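Local atomic coordinates of tail fiber protein (Acinetobacter phage AM24, PDB entry 5W5P), a protein that forms a trimeric phage tailspike that probably recognises, and may cleave, the capsular polysaccharide of its Acinetobacter baumannii host. Residues Leu17-Ile22 / Ser29-Asn34; Lys40-Leu45 / Thr88-Ile93. All blocks are in the same frame, centred on the assembly; numbering follows the deposited sequence.

Contact 1 of 2, residues Leu17-Ile22 / Ser29-Asn34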
# COMPACT_ATOMS: atom_id res chain seq x y z
N LEU A 17 76.58 10.52 5.34
CA LEU A 17 76.25 11.70 6.12
C LEU A 17 74.90 11.48 6.78
O LEU A 17 73.91 11.28 6.06
CB LEU A 17 76.22 12.95 5.25
CG LEU A 17 77.52 13.67 4.91
CD1 LEU A 17 77.25 15.13 4.60
CD2 LEU A 17 78.53 13.54 6.04
N PRO A 18 74.80 11.49 8.10
CA PRO A 18 73.50 11.29 8.75
C PRO A 18 72.53 12.41 8.41
O PRO A 18 72.92 13.58 8.29
CB PRO A 18 73.83 11.26 10.24
CG PRO A 18 75.15 11.96 10.35
CD PRO A 18 75.89 11.66 9.09
N ALA A 19 71.26 12.05 8.25
CA ALA A 19 70.24 13.04 7.90
C ALA A 19 70.06 14.10 8.98
O ALA A 19 69.61 15.21 8.68
CB ALA A 19 68.91 12.35 7.62
N ASP A 20 70.41 13.79 10.23
CA ASP A 20 70.33 14.77 11.30
C ASP A 20 71.29 15.95 11.10
O ASP A 20 71.15 16.95 11.81
CB ASP A 20 70.61 14.11 12.65
CG ASP A 20 69.71 14.64 13.75
OD1 ASP A 20 69.80 15.85 14.07
OD2 ASP A 20 68.90 13.86 14.29
N LEU A 21 72.23 15.84 10.18
CA LEU A 21 73.16 16.93 9.90
C LEU A 21 72.69 17.83 8.77
O LEU A 21 73.40 18.77 8.41
CB LEU A 21 74.55 16.37 9.57
CG LEU A 21 75.50 16.10 10.74
CD1 LEU A 21 74.82 15.35 11.89
CD2 LEU A 21 76.72 15.33 10.24
N ILE A 22 71.52 17.56 8.20
CA ILE A 22 70.92 18.39 7.16
C ILE A 22 69.77 19.17 7.79
O ILE A 22 68.97 18.61 8.55
CB ILE A 22 70.42 17.54 5.98
CG1 ILE A 22 71.50 16.55 5.53
CG2 ILE A 22 69.96 18.42 4.83
CD1 ILE A 22 72.74 17.22 4.97
N SER A 29 65.65 19.41 11.50
CA SER A 29 66.62 18.62 10.75
C SER A 29 65.92 17.77 9.69
O SER A 29 64.71 17.54 9.75
CB SER A 29 67.41 17.71 11.70
OG SER A 29 66.63 16.61 12.12
N GLN A 30 66.71 17.31 8.72
CA GLN A 30 66.17 16.41 7.70
C GLN A 30 65.66 15.12 8.32
O GLN A 30 64.67 14.56 7.86
CB GLN A 30 67.22 16.11 6.64
CG GLN A 30 66.73 15.18 5.54
CD GLN A 30 65.69 15.84 4.65
OE1 GLN A 30 65.87 16.97 4.21
NE2 GLN A 30 64.59 15.13 4.40
N GLN A 31 66.33 14.64 9.38
CA GLN A 31 65.85 13.45 10.06
C GLN A 31 64.44 13.65 10.60
O GLN A 31 63.59 12.76 10.50
CB GLN A 31 66.80 13.06 11.19
CG GLN A 31 66.45 11.74 11.85
CD GLN A 31 66.28 10.62 10.85
OE1 GLN A 31 67.23 10.21 10.18
NE2 GLN A 31 65.06 10.12 10.73
N GLU A 32 64.16 14.83 11.18
CA GLU A 32 62.82 15.11 11.67
C GLU A 32 61.81 15.22 10.53
O GLU A 32 60.65 14.81 10.68
CB GLU A 32 62.82 16.39 12.51
CG GLU A 32 63.42 16.23 13.89
CD GLU A 32 63.91 17.54 14.46
OE1 GLU A 32 64.69 18.24 13.78
OE2 GLU A 32 63.51 17.89 15.59
N VAL A 33 62.23 15.78 9.39
CA VAL A 33 61.37 15.79 8.20
C VAL A 33 61.09 14.37 7.74
O VAL A 33 59.95 14.02 7.42
CB VAL A 33 62.03 16.63 7.09
CG1 VAL A 33 61.54 16.19 5.72
CG2 VAL A 33 61.76 18.11 7.31
N ASN A 34 62.13 13.52 7.69
CA ASN A 34 61.93 12.14 7.29
C ASN A 34 60.99 11.40 8.24
O ASN A 34 60.22 10.54 7.80
CB ASN A 34 63.27 11.41 7.20
CG ASN A 34 64.15 11.92 6.08
OD1 ASN A 34 63.75 12.80 5.32
ND2 ASN A 34 65.37 11.38 5.99
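Two backbone N-H groups at the start of helix 30-35, those of Gln30 and Gln31, donate to Ile22 O, just after 3-10 segment 19-21, and to Ala19 O within it, in the intertwined trimer interface of the tailspike's N-terminal region. Leu17 and Pro18 pair in parallel beta fashion with a strand of the second subunit, and Ile22 with one of the third. Gln30 N donates to Ile22 O at 2.6 Å; the weaker bond from Gln31 N to Ala19 O is 3.4 Å long. At the same end of the helix Ser29 and Glu32 form a capping box. Ser29 OG accepts from Glu32 N at 3.2 Å, while Glu32 OE1 is gripped twice, by Ser29 N nearly along its C-O axis and by Ser29 OG.

Van der Waals contacts accompany the backbone bonds. Ile22 and Gln30 lie side by side, CB to CB at 3.6 Å, and Ala19 CB sits against Gln31 OE1 at 3.7 Å. The Asp20 side chain passes Gln31 at about a right angle, OD2 beside CB.

The polar ends reach into the trimer. Gln31 NE2 bonds to Asn35 and to Asp24 of the second subunit, and its OE1 takes Ser25 N of that chain. Gln30 OE1 accepts from Asn34 ND2 of the third subunit. With CG anti to the backbone N (chi1 -179°) and the chain bent about CB-CG (chi2 69°), Gln30 folds along its own helix, where NE2 gives Asn34 OD1 a 2.6 Å bond lying in the Gln30 amide plane.

Contact 2 of 2, residues Lys40-Leu45 / Thr88-Ile93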
# COMPACT_ATOMS: atom_id res chain seq x y z
N LYS A 40 53.69 5.23 12.34
CA LYS A 40 52.90 4.02 12.18
C LYS A 40 51.72 3.96 13.15
O LYS A 40 50.61 3.61 12.75
CB LYS A 40 53.79 2.78 12.33
CG LYS A 40 53.01 1.49 12.46
CD LYS A 40 53.92 0.30 12.64
CE LYS A 40 53.21 -1.00 12.27
NZ LYS A 40 53.51 -2.08 13.26
N THR A 41 51.95 4.30 14.42
CA THR A 41 50.96 4.15 15.47
C THR A 41 50.63 5.50 16.09
O THR A 41 51.26 6.52 15.81
CB THR A 41 51.46 3.19 16.56
OG1 THR A 41 52.55 3.80 17.27
CG2 THR A 41 51.93 1.88 15.95
N PHE A 42 49.60 5.50 16.95
CA PHE A 42 49.22 6.71 17.68
C PHE A 42 50.34 7.20 18.58
O PHE A 42 50.52 8.41 18.76
CB PHE A 42 47.96 6.45 18.51
CG PHE A 42 46.66 6.66 17.77
CD1 PHE A 42 46.61 6.59 16.39
CD2 PHE A 42 45.49 6.92 18.48
CE1 PHE A 42 45.41 6.78 15.72
CE2 PHE A 42 44.29 7.10 17.81
CZ PHE A 42 44.25 7.03 16.44
N ASP A 43 51.11 6.27 19.16
CA ASP A 43 52.23 6.67 20.01
C ASP A 43 53.30 7.40 19.22
O ASP A 43 53.94 8.32 19.75
CB ASP A 43 52.82 5.44 20.72
CG ASP A 43 53.78 5.82 21.83
OD1 ASP A 43 53.35 6.48 22.80
OD2 ASP A 43 54.98 5.45 21.73
N ASP A 44 53.52 7.01 17.96
CA ASP A 44 54.49 7.72 17.13
C ASP A 44 54.07 9.16 16.88
O ASP A 44 54.92 10.05 16.81
CB ASP A 44 54.69 6.99 15.81
CG ASP A 44 55.30 5.62 15.99
OD1 ASP A 44 55.98 5.40 17.01
OD2 ASP A 44 55.10 4.76 15.10
N LEU A 45 52.77 9.41 16.73
CA LEU A 45 52.31 10.79 16.53
C LEU A 45 52.48 11.61 17.80
O LEU A 45 53.00 12.74 17.74
CB LEU A 45 50.86 10.80 16.07
CG LEU A 45 50.25 12.19 15.84
CD1 LEU A 45 50.84 12.85 14.61
CD2 LEU A 45 48.74 12.10 15.73
N THR A 88 40.06 11.44 17.72
CA THR A 88 40.07 12.55 16.78
C THR A 88 40.90 13.73 17.23
O THR A 88 41.30 14.54 16.39
CB THR A 88 38.64 13.04 16.50
OG1 THR A 88 38.03 13.47 17.72
CG2 THR A 88 37.80 11.93 15.87
N ILE A 89 41.17 13.86 18.53
CA ILE A 89 42.09 14.86 19.07
C ILE A 89 43.15 14.10 19.84
O ILE A 89 42.87 13.54 20.91
CB ILE A 89 41.37 15.88 19.96
CG1 ILE A 89 40.08 16.37 19.30
CG2 ILE A 89 42.29 17.06 20.26
CD1 ILE A 89 39.40 17.47 20.07
N LEU A 90 44.37 14.07 19.30
CA LEU A 90 45.51 13.44 19.95
C LEU A 90 46.51 14.52 20.32
O LEU A 90 46.95 15.29 19.46
CB LEU A 90 46.16 12.39 19.04
CG LEU A 90 45.23 11.35 18.41
CD1 LEU A 90 45.97 10.42 17.45
CD2 LEU A 90 44.52 10.54 19.48
N VAL A 91 46.87 14.59 21.60
CA VAL A 91 47.77 15.61 22.12
C VAL A 91 49.16 15.01 22.26
O VAL A 91 49.34 13.97 22.91
CB VAL A 91 47.27 16.16 23.47
CG1 VAL A 91 48.26 17.15 24.03
CG2 VAL A 91 45.90 16.79 23.30
N GLY A 92 50.15 15.65 21.64
CA GLY A 92 51.52 15.18 21.71
C GLY A 92 52.23 15.61 22.98
O GLY A 92 51.77 16.47 23.74
N ILE A 93 53.39 14.99 23.22
CA ILE A 93 54.18 15.31 24.41
C ILE A 93 54.62 16.77 24.39
O ILE A 93 54.71 17.41 25.44
CB ILE A 93 55.39 14.35 24.51
CG1 ILE A 93 54.90 12.93 24.82
CG2 ILE A 93 56.36 14.80 25.59
CD1 ILE A 93 55.78 11.84 24.25
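A small hydrophobic core between helix 42-46 and the four-stranded antiparallel sheet of the N-terminal region holds this contact, with Leu90 of strand 89-91, outermost in the sheet of this chain, meeting Phe42 and Leu45. Leu90 CD1 stands over one face of the Phe42 ring, 3.6 Å from its centroid and only 9° off the ring normal, a CH-pi contact centred on the ring. The other methyl, CD2, stands on the same side of the ring, displaced beyond its CD2-CE2 bond, 3.8 Å from Phe42 CE2. Three residues on, about one helical turn, Leu45 CD2 touches Leu90 CD1 at 3.7 Å, giving that methyl both an aromatic and an aliphatic neighbour. Leu90 crosses each of the two helix residues at about a right angle; its CG is anti to the carbonyl carbon (chi1 -50°), and the branch runs on from the strand into the core.

Phe73 of strand 71-75 packs on both leucines, and Val59 of strand 56-59 on Phe42 and Leu45, which places the helix against one face of the sheet. The polar start of the helix lies away from the strand. There Thr41 and Asp44 form a capping box: Asp44 OD2 accepts from Thr41 N at 3.3 Å and Lys40 N at 3.1 Å, whereas the return bond from Asp44 N to Thr41 OG1 is weak. Apolar side chains set in this way are the packing of a short helix on an antiparallel beta-sheet.

Overall arrangement
Both contacts lie toward the N-terminal end of the elongated chain, with their own centres 22 Å apart and nearest atoms about 10 Å apart. They follow in series: contact 1 is complete in the chain before the first residue of contact 2, and each involves one of two successive short helices whose first turn carries a capping box. Although both are largely buried, their surroundings differ. Contact 1 is backbone-bonded and rich in amides that continue into neighbouring subunits, so its burial owes much to the trimer. Contact 2 joins residues distant in sequence through apolar side chains alone, within a core built mainly by one chain.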